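Local coordinates for 6-aminohexanoate-dimer hydrolase (Bacillus anthracis, PDB 4GB7), which probably hydrolyses 6-aminohexanoate dimers or related amides, as a putative member of the serine beta-lactamase-like family, at residues V115-Q120 with H415-L420; A180-L185 with E255-I260; P195-E200 with D208-L213; D107-A112 with S393-P398. One frame throughout, in Å; residues are numbered along the deposited sequence.

Interaction 1: residues V115-Q120 with H415-L420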
# COMPACT_ATOMS: atom_id res chain seq x y z
N VAL A 115 -9.42 -10.69 9.28
CA VAL A 115 -8.88 -10.53 10.62
C VAL A 115 -8.13 -11.81 11.04
O VAL A 115 -8.67 -12.91 11.05
CB VAL A 115 -9.95 -10.21 11.67
CG1 VAL A 115 -9.29 -9.99 13.05
CG2 VAL A 115 -10.84 -9.06 11.23
N VAL A 116 -6.86 -11.63 11.37
CA VAL A 116 -5.97 -12.69 11.82
C VAL A 116 -5.56 -12.33 13.26
O VAL A 116 -5.29 -11.15 13.56
CB VAL A 116 -4.74 -12.81 10.95
CG1 VAL A 116 -3.83 -13.97 11.42
CG2 VAL A 116 -5.13 -13.07 9.51
N HIS A 117 -5.54 -13.31 14.15
CA HIS A 117 -5.27 -13.11 15.59
C HIS A 117 -4.45 -14.27 16.09
O HIS A 117 -4.80 -15.44 15.91
CB HIS A 117 -6.56 -13.04 16.37
CG HIS A 117 -6.37 -12.73 17.82
ND1 HIS A 117 -7.02 -13.41 18.80
CD2 HIS A 117 -5.56 -11.78 18.46
CE1 HIS A 117 -6.64 -12.91 20.01
NE2 HIS A 117 -5.74 -11.92 19.81
N ASN A 118 -3.28 -13.96 16.64
CA ASN A 118 -2.32 -14.97 17.06
C ASN A 118 -2.03 -15.98 15.93
O ASN A 118 -1.85 -17.19 16.16
CB ASN A 118 -2.77 -15.72 18.35
CG ASN A 118 -2.88 -14.80 19.56
OD1 ASN A 118 -1.96 -14.03 19.84
ND2 ASN A 118 -3.99 -14.88 20.28
N GLY A 119 -1.91 -15.46 14.73
CA GLY A 119 -1.53 -16.26 13.59
C GLY A 119 -2.58 -17.23 13.11
O GLY A 119 -2.28 -18.14 12.36
N GLN A 120 -3.83 -16.98 13.49
CA GLN A 120 -4.93 -17.81 12.98
C GLN A 120 -6.01 -16.89 12.42
O GLN A 120 -6.28 -15.82 12.99
CB GLN A 120 -5.54 -18.65 14.07
CG GLN A 120 -4.54 -19.58 14.75
CD GLN A 120 -5.19 -20.39 15.86
OE1 GLN A 120 -5.89 -19.85 16.73
NE2 GLN A 120 -4.99 -21.70 15.81
N HIS A 415 -9.49 -5.60 21.20
CA HIS A 415 -9.77 -5.76 22.62
C HIS A 415 -10.82 -6.86 22.84
O HIS A 415 -10.78 -7.58 23.82
CB HIS A 415 -10.27 -4.45 23.21
CG HIS A 415 -9.20 -3.40 23.29
ND1 HIS A 415 -9.45 -2.13 23.68
CD2 HIS A 415 -7.84 -3.45 22.95
CE1 HIS A 415 -8.29 -1.44 23.66
NE2 HIS A 415 -7.33 -2.24 23.19
N HIS A 416 -11.77 -6.97 21.93
CA HIS A 416 -12.74 -8.07 21.94
C HIS A 416 -12.09 -9.44 21.81
O HIS A 416 -12.39 -10.35 22.59
CB HIS A 416 -13.78 -7.85 20.88
CG HIS A 416 -14.74 -8.98 20.72
ND1 HIS A 416 -15.79 -9.16 21.55
CD2 HIS A 416 -14.80 -9.99 19.80
CE1 HIS A 416 -16.49 -10.24 21.16
NE2 HIS A 416 -15.88 -10.75 20.08
N LEU A 417 -11.17 -9.58 20.85
CA LEU A 417 -10.48 -10.84 20.61
C LEU A 417 -9.55 -11.18 21.78
O LEU A 417 -9.29 -12.36 22.05
CB LEU A 417 -9.70 -10.74 19.29
CG LEU A 417 -10.53 -10.64 18.01
CD1 LEU A 417 -9.60 -10.53 16.83
CD2 LEU A 417 -11.52 -11.79 17.82
N GLU A 418 -9.03 -10.17 22.47
CA GLU A 418 -8.19 -10.36 23.62
C GLU A 418 -9.00 -10.64 24.89
O GLU A 418 -8.43 -10.87 25.91
CB GLU A 418 -7.24 -9.16 23.81
CG GLU A 418 -6.13 -9.01 22.78
CD GLU A 418 -5.02 -10.03 22.95
OE1 GLU A 418 -4.18 -9.82 23.83
OE2 GLU A 418 -5.00 -11.05 22.22
N LYS A 419 -10.33 -10.61 24.79
CA LYS A 419 -11.28 -10.84 25.87
C LYS A 419 -11.13 -9.82 27.00
O LYS A 419 -11.23 -10.18 28.18
CB LYS A 419 -11.23 -12.30 26.35
CG LYS A 419 -11.51 -13.27 25.19
CD LYS A 419 -11.79 -14.70 25.65
CE LYS A 419 -11.70 -15.69 24.51
NZ LYS A 419 -12.45 -15.26 23.30
N LEU A 420 -10.88 -8.57 26.61
CA LEU A 420 -10.74 -7.44 27.54
C LEU A 420 -12.08 -6.77 27.76
O LEU A 420 -12.97 -6.83 26.88
CB LEU A 420 -9.70 -6.45 27.04
CG LEU A 420 -8.33 -7.08 26.79
CD1 LEU A 420 -7.36 -6.07 26.18
CD2 LEU A 420 -7.78 -7.63 28.12
O HOH W 1 -4.68 -13.79 22.87

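Interaction 2: residues A180-L185 with E255-I260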
# COMPACT_ATOMS: atom_id res chain seq x y z
N ALA A 180 17.87 13.60 -3.20
CA ALA A 180 17.44 13.05 -1.93
C ALA A 180 18.23 11.80 -1.59
O ALA A 180 18.54 10.99 -2.48
CB ALA A 180 15.97 12.68 -2.00
N THR A 181 18.48 11.60 -0.31
CA THR A 181 19.05 10.33 0.13
C THR A 181 17.98 9.26 0.09
O THR A 181 16.78 9.57 0.11
CB THR A 181 19.64 10.34 1.57
OG1 THR A 181 18.59 10.57 2.53
CG2 THR A 181 20.78 11.38 1.74
N LEU A 182 18.42 8.01 0.06
CA LEU A 182 17.48 6.91 0.08
C LEU A 182 16.60 6.96 1.33
O LEU A 182 15.39 6.71 1.24
CB LEU A 182 18.17 5.57 -0.03
CG LEU A 182 18.51 5.15 -1.44
CD1 LEU A 182 19.41 6.13 -2.18
CD2 LEU A 182 19.11 3.75 -1.43
N GLN A 183 17.21 7.25 2.48
CA GLN A 183 16.49 7.38 3.73
C GLN A 183 15.41 8.47 3.66
O GLN A 183 14.28 8.25 4.13
CB GLN A 183 17.44 7.55 4.93
CG GLN A 183 16.71 7.37 6.27
CD GLN A 183 16.10 5.98 6.43
OE1 GLN A 183 16.79 4.98 6.34
NE2 GLN A 183 14.80 5.93 6.69
N GLN A 184 15.74 9.62 3.09
CA GLN A 184 14.74 10.70 2.85
C GLN A 184 13.57 10.24 2.02
O GLN A 184 12.39 10.58 2.32
CB GLN A 184 15.42 11.95 2.28
CG GLN A 184 16.26 12.62 3.37
CD GLN A 184 17.29 13.64 2.81
OE1 GLN A 184 17.54 13.72 1.56
NE2 GLN A 184 17.91 14.39 3.71
N LEU A 185 13.86 9.46 0.99
CA LEU A 185 12.81 8.87 0.14
C LEU A 185 11.94 7.90 0.95
O LEU A 185 10.66 7.96 0.92
CB LEU A 185 13.41 8.20 -1.09
CG LEU A 185 14.11 9.10 -2.10
CD1 LEU A 185 15.05 8.31 -3.02
CD2 LEU A 185 13.16 9.90 -2.97
N GLU A 255 8.63 5.45 -6.31
CA GLU A 255 8.99 5.10 -7.70
C GLU A 255 10.49 5.21 -7.88
O GLU A 255 11.09 4.38 -8.59
CB GLU A 255 8.26 5.94 -8.72
CG GLU A 255 6.73 5.79 -8.72
CD GLU A 255 6.20 4.40 -9.02
OE1 GLU A 255 6.96 3.50 -9.48
OE2 GLU A 255 4.98 4.21 -8.76
N THR A 256 11.10 6.21 -7.23
CA THR A 256 12.56 6.36 -7.31
C THR A 256 13.28 5.17 -6.66
O THR A 256 14.23 4.58 -7.20
CB THR A 256 13.01 7.69 -6.71
OG1 THR A 256 12.39 8.79 -7.42
CG2 THR A 256 14.56 7.86 -6.79
N LEU A 257 12.86 4.85 -5.46
CA LEU A 257 13.36 3.68 -4.75
C LEU A 257 13.24 2.40 -5.59
O LEU A 257 14.13 1.60 -5.64
CB LEU A 257 12.64 3.54 -3.39
CG LEU A 257 12.93 4.59 -2.32
CD1 LEU A 257 12.03 4.44 -1.11
CD2 LEU A 257 14.42 4.55 -1.91
N ALA A 258 12.10 2.20 -6.23
CA ALA A 258 11.93 1.04 -7.12
C ALA A 258 12.90 1.04 -8.30
O ALA A 258 13.38 -0.02 -8.71
CB ALA A 258 10.48 0.88 -7.56
N TRP A 259 13.18 2.23 -8.87
CA TRP A 259 14.15 2.35 -9.93
C TRP A 259 15.52 1.92 -9.45
O TRP A 259 16.21 1.18 -10.13
CB TRP A 259 14.17 3.79 -10.45
CG TRP A 259 14.85 4.03 -11.76
CD1 TRP A 259 15.56 3.13 -12.57
CD2 TRP A 259 14.84 5.29 -12.48
NE1 TRP A 259 15.99 3.75 -13.73
CE2 TRP A 259 15.61 5.07 -13.72
CE3 TRP A 259 14.30 6.54 -12.24
CZ2 TRP A 259 15.78 6.07 -14.65
CZ3 TRP A 259 14.48 7.54 -13.18
CH2 TRP A 259 15.21 7.32 -14.35
N ILE A 260 15.86 2.26 -8.22
CA ILE A 260 17.09 1.79 -7.61
C ILE A 260 17.12 0.26 -7.49
O ILE A 260 18.10 -0.39 -7.86
CB ILE A 260 17.32 2.44 -6.24
CG1 ILE A 260 17.53 3.96 -6.41
CG2 ILE A 260 18.52 1.83 -5.51
CD1 ILE A 260 17.50 4.75 -5.13

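Interaction 3: residues P195-E200 with D208-L213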
# COMPACT_ATOMS: atom_id res chain seq x y z
N PRO A 195 3.95 19.32 -12.95
CA PRO A 195 2.92 19.97 -13.74
C PRO A 195 1.63 19.17 -13.72
O PRO A 195 1.63 17.98 -13.46
CB PRO A 195 3.49 19.96 -15.17
CG PRO A 195 4.95 19.70 -15.02
CD PRO A 195 5.14 18.97 -13.74
N THR A 196 0.51 19.84 -13.98
CA THR A 196 -0.75 19.14 -14.19
C THR A 196 -0.95 18.67 -15.63
O THR A 196 -1.71 17.74 -15.87
CB THR A 196 -1.96 20.00 -13.80
OG1 THR A 196 -2.08 21.12 -14.68
CG2 THR A 196 -1.87 20.46 -12.35
N HIS A 197 -0.30 19.32 -16.61
CA HIS A 197 -0.56 19.04 -18.05
C HIS A 197 -2.03 19.15 -18.38
O HIS A 197 -2.56 18.46 -19.24
CB HIS A 197 0.01 17.67 -18.43
CG HIS A 197 1.49 17.58 -18.17
ND1 HIS A 197 2.38 18.26 -18.91
CD2 HIS A 197 2.21 16.92 -17.19
CE1 HIS A 197 3.62 18.06 -18.42
NE2 HIS A 197 3.52 17.22 -17.38
N GLY A 198 -2.70 20.05 -17.67
CA GLY A 198 -4.08 20.33 -17.91
C GLY A 198 -5.08 19.34 -17.39
O GLY A 198 -6.31 19.52 -17.59
N TYR A 199 -4.61 18.36 -16.66
CA TYR A 199 -5.53 17.33 -16.18
C TYR A 199 -5.91 17.62 -14.75
O TYR A 199 -5.07 18.00 -13.97
CB TYR A 199 -4.89 15.95 -16.21
CG TYR A 199 -5.83 14.90 -15.69
CD1 TYR A 199 -6.70 14.25 -16.55
CD2 TYR A 199 -5.92 14.61 -14.32
CE1 TYR A 199 -7.61 13.31 -16.09
CE2 TYR A 199 -6.82 13.65 -13.84
CZ TYR A 199 -7.66 13.01 -14.74
OH TYR A 199 -8.57 12.09 -14.29
N GLU A 200 -7.20 17.50 -14.43
CA GLU A 200 -7.57 17.48 -13.03
C GLU A 200 -8.84 16.67 -12.85
O GLU A 200 -9.66 16.62 -13.75
CB GLU A 200 -7.67 18.88 -12.42
CG GLU A 200 -8.99 19.55 -12.51
CD GLU A 200 -8.97 21.02 -12.06
OE1 GLU A 200 -8.24 21.40 -11.11
OE2 GLU A 200 -9.70 21.79 -12.69
N ASP A 208 -1.04 11.58 -7.85
CA ASP A 208 -1.66 10.37 -8.35
C ASP A 208 -2.02 10.49 -9.87
O ASP A 208 -1.74 9.60 -10.64
CB ASP A 208 -2.96 10.09 -7.59
CG ASP A 208 -2.75 9.50 -6.21
OD1 ASP A 208 -1.79 8.75 -5.97
OD2 ASP A 208 -3.60 9.72 -5.35
N ALA A 209 -2.67 11.60 -10.25
CA ALA A 209 -3.04 11.88 -11.64
C ALA A 209 -1.82 11.69 -12.54
O ALA A 209 -1.87 10.99 -13.54
CB ALA A 209 -3.61 13.30 -11.77
N GLN A 210 -0.70 12.27 -12.14
CA GLN A 210 0.52 12.21 -12.96
C GLN A 210 1.06 10.80 -13.12
O GLN A 210 1.50 10.41 -14.22
CB GLN A 210 1.61 13.13 -12.47
CG GLN A 210 1.26 14.62 -12.60
CD GLN A 210 0.74 15.01 -13.97
OE1 GLN A 210 1.43 14.79 -14.97
NE2 GLN A 210 -0.48 15.56 -14.04
N LEU A 211 0.98 10.00 -12.06
CA LEU A 211 1.45 8.62 -12.15
C LEU A 211 0.57 7.85 -13.09
O LEU A 211 1.04 7.09 -13.92
CB LEU A 211 1.44 7.97 -10.76
CG LEU A 211 1.82 6.48 -10.68
CD1 LEU A 211 3.33 6.36 -10.88
CD2 LEU A 211 1.36 5.87 -9.35
N TYR A 212 -0.74 8.07 -12.98
CA TYR A 212 -1.65 7.39 -13.89
C TYR A 212 -1.54 7.87 -15.36
O TYR A 212 -1.59 7.06 -16.26
CB TYR A 212 -3.08 7.49 -13.40
CG TYR A 212 -3.33 6.88 -12.01
CD1 TYR A 212 -2.55 5.84 -11.52
CD2 TYR A 212 -4.39 7.29 -11.26
CE1 TYR A 212 -2.79 5.28 -10.28
CE2 TYR A 212 -4.62 6.76 -9.99
CZ TYR A 212 -3.85 5.74 -9.52
OH TYR A 212 -4.11 5.22 -8.28
N LEU A 213 -1.36 9.18 -15.60
CA LEU A 213 -1.11 9.69 -16.94
C LEU A 213 0.21 9.11 -17.49
O LEU A 213 0.27 8.63 -18.62
CB LEU A 213 -1.05 11.20 -16.94
CG LEU A 213 -2.42 11.87 -16.80
CD1 LEU A 213 -2.23 13.29 -16.25
CD2 LEU A 213 -3.21 11.84 -18.11

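Interaction 4: residues D107-A112 with S393-P398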
# COMPACT_ATOMS: atom_id res chain seq x y z
N ASP A 107 -21.71 -0.90 3.59
CA ASP A 107 -22.24 0.44 3.36
C ASP A 107 -21.12 1.35 2.85
O ASP A 107 -21.37 2.35 2.17
CB ASP A 107 -22.83 1.03 4.63
CG ASP A 107 -23.67 2.28 4.36
OD1 ASP A 107 -24.47 2.28 3.39
OD2 ASP A 107 -23.56 3.26 5.13
N ASN A 108 -19.88 0.98 3.17
CA ASN A 108 -18.74 1.76 2.74
C ASN A 108 -17.92 1.09 1.65
O ASN A 108 -16.74 1.42 1.44
CB ASN A 108 -17.89 2.18 3.94
CG ASN A 108 -18.62 3.15 4.83
OD1 ASN A 108 -18.56 4.38 4.62
ND2 ASN A 108 -19.31 2.61 5.83
N LYS A 109 -18.57 0.20 0.93
CA LYS A 109 -18.04 -0.35 -0.31
C LYS A 109 -16.78 -1.17 -0.04
O LYS A 109 -15.91 -1.26 -0.87
CB LYS A 109 -17.87 0.72 -1.38
CG LYS A 109 -19.23 1.33 -1.72
CD LYS A 109 -19.13 2.45 -2.76
CE LYS A 109 -20.47 2.93 -3.25
NZ LYS A 109 -21.31 3.52 -2.19
N THR A 110 -16.71 -1.81 1.12
CA THR A 110 -15.69 -2.80 1.37
C THR A 110 -15.89 -4.02 0.44
O THR A 110 -17.01 -4.46 0.17
CB THR A 110 -15.75 -3.28 2.83
OG1 THR A 110 -15.58 -2.15 3.71
CG2 THR A 110 -14.77 -4.49 3.12
N ASP A 111 -14.80 -4.52 -0.09
CA ASP A 111 -14.80 -5.74 -0.92
C ASP A 111 -14.30 -6.98 -0.16
O ASP A 111 -14.76 -8.09 -0.46
CB ASP A 111 -13.94 -5.55 -2.18
CG ASP A 111 -14.51 -4.54 -3.15
OD1 ASP A 111 -15.74 -4.47 -3.35
OD2 ASP A 111 -13.72 -3.78 -3.72
N ALA A 112 -13.30 -6.78 0.73
CA ALA A 112 -12.73 -7.83 1.53
C ALA A 112 -12.30 -7.32 2.88
O ALA A 112 -11.75 -6.23 3.00
CB ALA A 112 -11.53 -8.48 0.84
N SER A 393 -11.26 -2.22 -0.40
CA SER A 393 -12.51 -1.55 -0.72
C SER A 393 -12.45 -1.02 -2.13
O SER A 393 -11.40 -0.97 -2.78
CB SER A 393 -12.85 -0.42 0.28
OG SER A 393 -12.73 -0.81 1.63
N SER A 394 -13.61 -0.59 -2.61
CA SER A 394 -13.67 0.17 -3.83
C SER A 394 -14.63 1.35 -3.65
O SER A 394 -15.69 1.44 -4.32
CB SER A 394 -14.00 -0.76 -4.98
OG SER A 394 -15.09 -1.60 -4.70
N ASN A 395 -14.23 2.24 -2.74
CA ASN A 395 -15.03 3.37 -2.28
C ASN A 395 -14.50 4.62 -2.91
O ASN A 395 -13.50 5.18 -2.43
CB ASN A 395 -14.99 3.40 -0.76
CG ASN A 395 -16.03 4.29 -0.14
OD1 ASN A 395 -17.04 4.62 -0.74
ND2 ASN A 395 -15.80 4.62 1.16
N ALA A 396 -15.09 5.03 -4.04
CA ALA A 396 -14.50 6.06 -4.89
C ALA A 396 -14.28 7.40 -4.16
O ALA A 396 -13.26 8.07 -4.34
CB ALA A 396 -15.35 6.26 -6.16
N THR A 397 -15.22 7.76 -3.30
CA THR A 397 -15.15 9.00 -2.54
C THR A 397 -15.55 8.75 -1.07
O THR A 397 -16.70 8.98 -0.68
CB THR A 397 -15.99 10.12 -3.16
OG1 THR A 397 -17.36 9.71 -3.22
CG2 THR A 397 -15.50 10.47 -4.54
N PRO A 398 -14.61 8.22 -0.28
CA PRO A 398 -14.98 7.91 1.13
C PRO A 398 -15.42 9.14 1.89
O PRO A 398 -14.93 10.28 1.61
CB PRO A 398 -13.69 7.34 1.73
CG PRO A 398 -12.92 6.85 0.55
CD PRO A 398 -13.23 7.81 -0.58
O HOH W 2 -19.61 4.46 0.10
O HOH W 3 -14.46 0.97 2.92
O HOH W 4 -17.62 6.26 2.83

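Interaction 1: residues V115-Q120 with H415-L420
The type I' turn from His117 to Gln120 joins strands 110-117 and 120-126 at one margin of the five-stranded antiparallel sheet, and here His117 meets Leu417 and Glu418 at the Schellman end of helix 402-417. The imidazole is sandwiched. Leu417 CB lies over one face as a CH-pi contact, 3.9 Å from the ring centroid, while Asn118 ND2 sits above the opposite face toward the rim. Having CG anti to its backbone N (chi1 -176°) starts the His117 ring toward the helix. Deeper in, Leu417 CD1 touches Val115 CG1 at 3.8 Å, where strand 387-393 adds Met387.

At the ring edge, His117 NE2 donates to Glu418 OE2 at 2.7 Å. The oxygen lies in the ring plane and is approached on its anti side, with the carboxylate turned 86° from the ring. A water donates to Glu418 OE2 at 2.8 Å and accepts from Asn118 ND2; Asn118 OD1 is held by Lys386, which forms only a long, weak ion pair with Glu418. Fixed along its edge and covered on both faces, the ring has little room to rotate, and the carboxylate at NE2 probably raises the histidine's proton affinity.

Interaction 2: residues A180-L185 with E255-I260
Leu182 and Leu185 of the short helix 182-186 meet Thr256, Leu257 and Ile260 of helix 251-265 through van der Waals packing, nearly all of it carbon on carbon; no hydrogen bond crosses. Leu182 and Ile260 reach toward each other tip to tip, with Leu182 CD1 3.8 Å from Ile260 CD1, and that same Ile260 methyl also touches Leu182 CG. Leu185 and Leu257 instead slide past each other in opposite directions: Leu185 CB rests against Leu257 CG at 3.8 Å, and Leu257 CD2 continues across to the backbone, 3.9 Å from Leu182 O. At the other end of the patch Leu185 and Thr256 cross at about a right angle, bringing Leu185 CD1 to 3.8 Å from Thr256 CG2.

All five residues are buried. They belong to the helical part of the beta-lactamase-like fold, where Ala165 of helix 165-168 packs on Leu185, Thr256 and Ile260. Thr146 and Ile150 of helix 143-155 touch Leu257, whose side chain lies near a possible SxxK motif at Ser140 and Lys143.

Two side-chain bonds cap the start of helix 182-186: Thr181 and Gln184 form a capping box, in which Gln184 N donates to Thr181 OG1 at 3.1 Å and Thr181 N returns a bond to Gln184 OE1 at 3.0 Å, arriving 40° above the plane of that amide carbonyl. Thr256 divides its two branches. CG2, anti to the backbone N, faces Leu185, whereas OG1 bonds to Gly252 O one turn earlier in its own helix.

Interaction 3: residues P195-E200 with D208-L213
Pro195 brings its carbonyl against the amide of Gln210, with Pro195 O 3.1 Å from Gln210 CD. It is also close to Gln210 NE2, but the angle is too poor for a hydrogen bond; Asn206 ND2 is the group that donates to Pro195 O. Thr196 O is the carbonyl across the contact that accepts an N-H of this amide. Gln210 NE2 donates to Thr196 O at 3.1 Å over a bent N-H...O angle of 135°, and Tyr199 N donates to the same oxygen from the opposite face of its plane, so two bonds grip it. A bend at chi2 (-50°) in Gln210 folds CD back toward this segment, and Asn206 OD1 takes a further bond from NE2.

The chain reverses here, between strand 191-193 and helix 206-214 of the beta-lactamase-like domain, in a type I' turn from Thr196 to Tyr199. Thr196 OG1 adds an ST turn by accepting from Gly198 N at 3.2 Å. At the first corner, His197 presents its ring edge to Gln210: CD2 is 3.2 Å from Gln210 OE1, which lies near the ring plane, while the amide is turned 43° from the ring. Pro195 CB lies above one face of that ring, toward its rim. Both its nitrogens are bound, ND1 to Asp225 and NE2 to Glu236, so the imidazole is probably positively charged and CD2 more polarised toward OE1.

After Gly198, Tyr199 turns to the helix. Its CD2 touches Ala209 CB at 3.7 Å, and Tyr199 CB meets Leu213 CD1 at 3.8 Å.

Interaction 4: residues D107-A112 with S393-P398
The flat amide of Asn395 has the carbonyl of Asn108 over one face: Asn108 O stands almost directly above Asn395 CG, 3.4 Å away, and although Asn395 ND2 is near, its angle is too poor for a bond. Waters bind both polar atoms of the amide. The one at Asn395 OD1, 2.7 Å away, stands out of the amide plane on the side of Asn108 O and accepts from Lys109 NZ; the one taking the N-H of Asn395 ND2 lies close to the plane and also donates to Asn108 OD1. The second flat group, the Asp111 carboxylate, is met at OD2 on its syn side by Ser394 OG.

These contacts lie where helix 101-107, closed by a Schellman motif with Lys109 at its positive-phi position, passes into strand 110-117 of the antiparallel sheet. Thr110 and Ser393 form a non-hydrogen-bonded antiparallel pair, their CA atoms 4.0 Å apart, and a classic bulge follows as Asp111 and Ala112 both face Phe392. Beside the pair, Ser394 N donates to Lys109 O at 3.0 Å in a nearly straight bond (170°). The Lys109 chain crosses Asn395 at about a right angle, laying CD 3.6 Å from Asn395 OD1.

The charge of buried Asp111 is probably balanced by Arg54, which forms a salt bridge with OD1, while His136 NE2 bonds to OD2. Ser393 OG reaches Gly376 O and accepts from a water that also donates to Asn108 O. With its OG between the backbone N and the carbonyl carbon (chi1 49°), Ser394 donates to Asp111 OD2 at 2.8 Å and accepts from Arg54 NE.

How the interactions relate
Interactions 1 and 4 share strand 110-117 of the five-stranded sheet: interaction 4 holds its start beside the end of strand 387-393, and interaction 1 its far end against helix 402-417, their centres about 24 Å apart. Strand 387-393 thus pairs with a strand some 270 residues earlier, and the C-terminal helix packs against that sheet. Interactions 2 and 3 fall between these segments in sequence, in the helical region, with 195-200 and 208-213 lying between 180-185 and 255-260. Their centres are about 21 Å apart, yet they touch, Glu255 OE2 packing 3.4 Å from Leu211 CD1. Interactions 1 and 2, about 36 Å between centres, lie on opposite sides of the molecule's centre, in sheet and helical parts respectively.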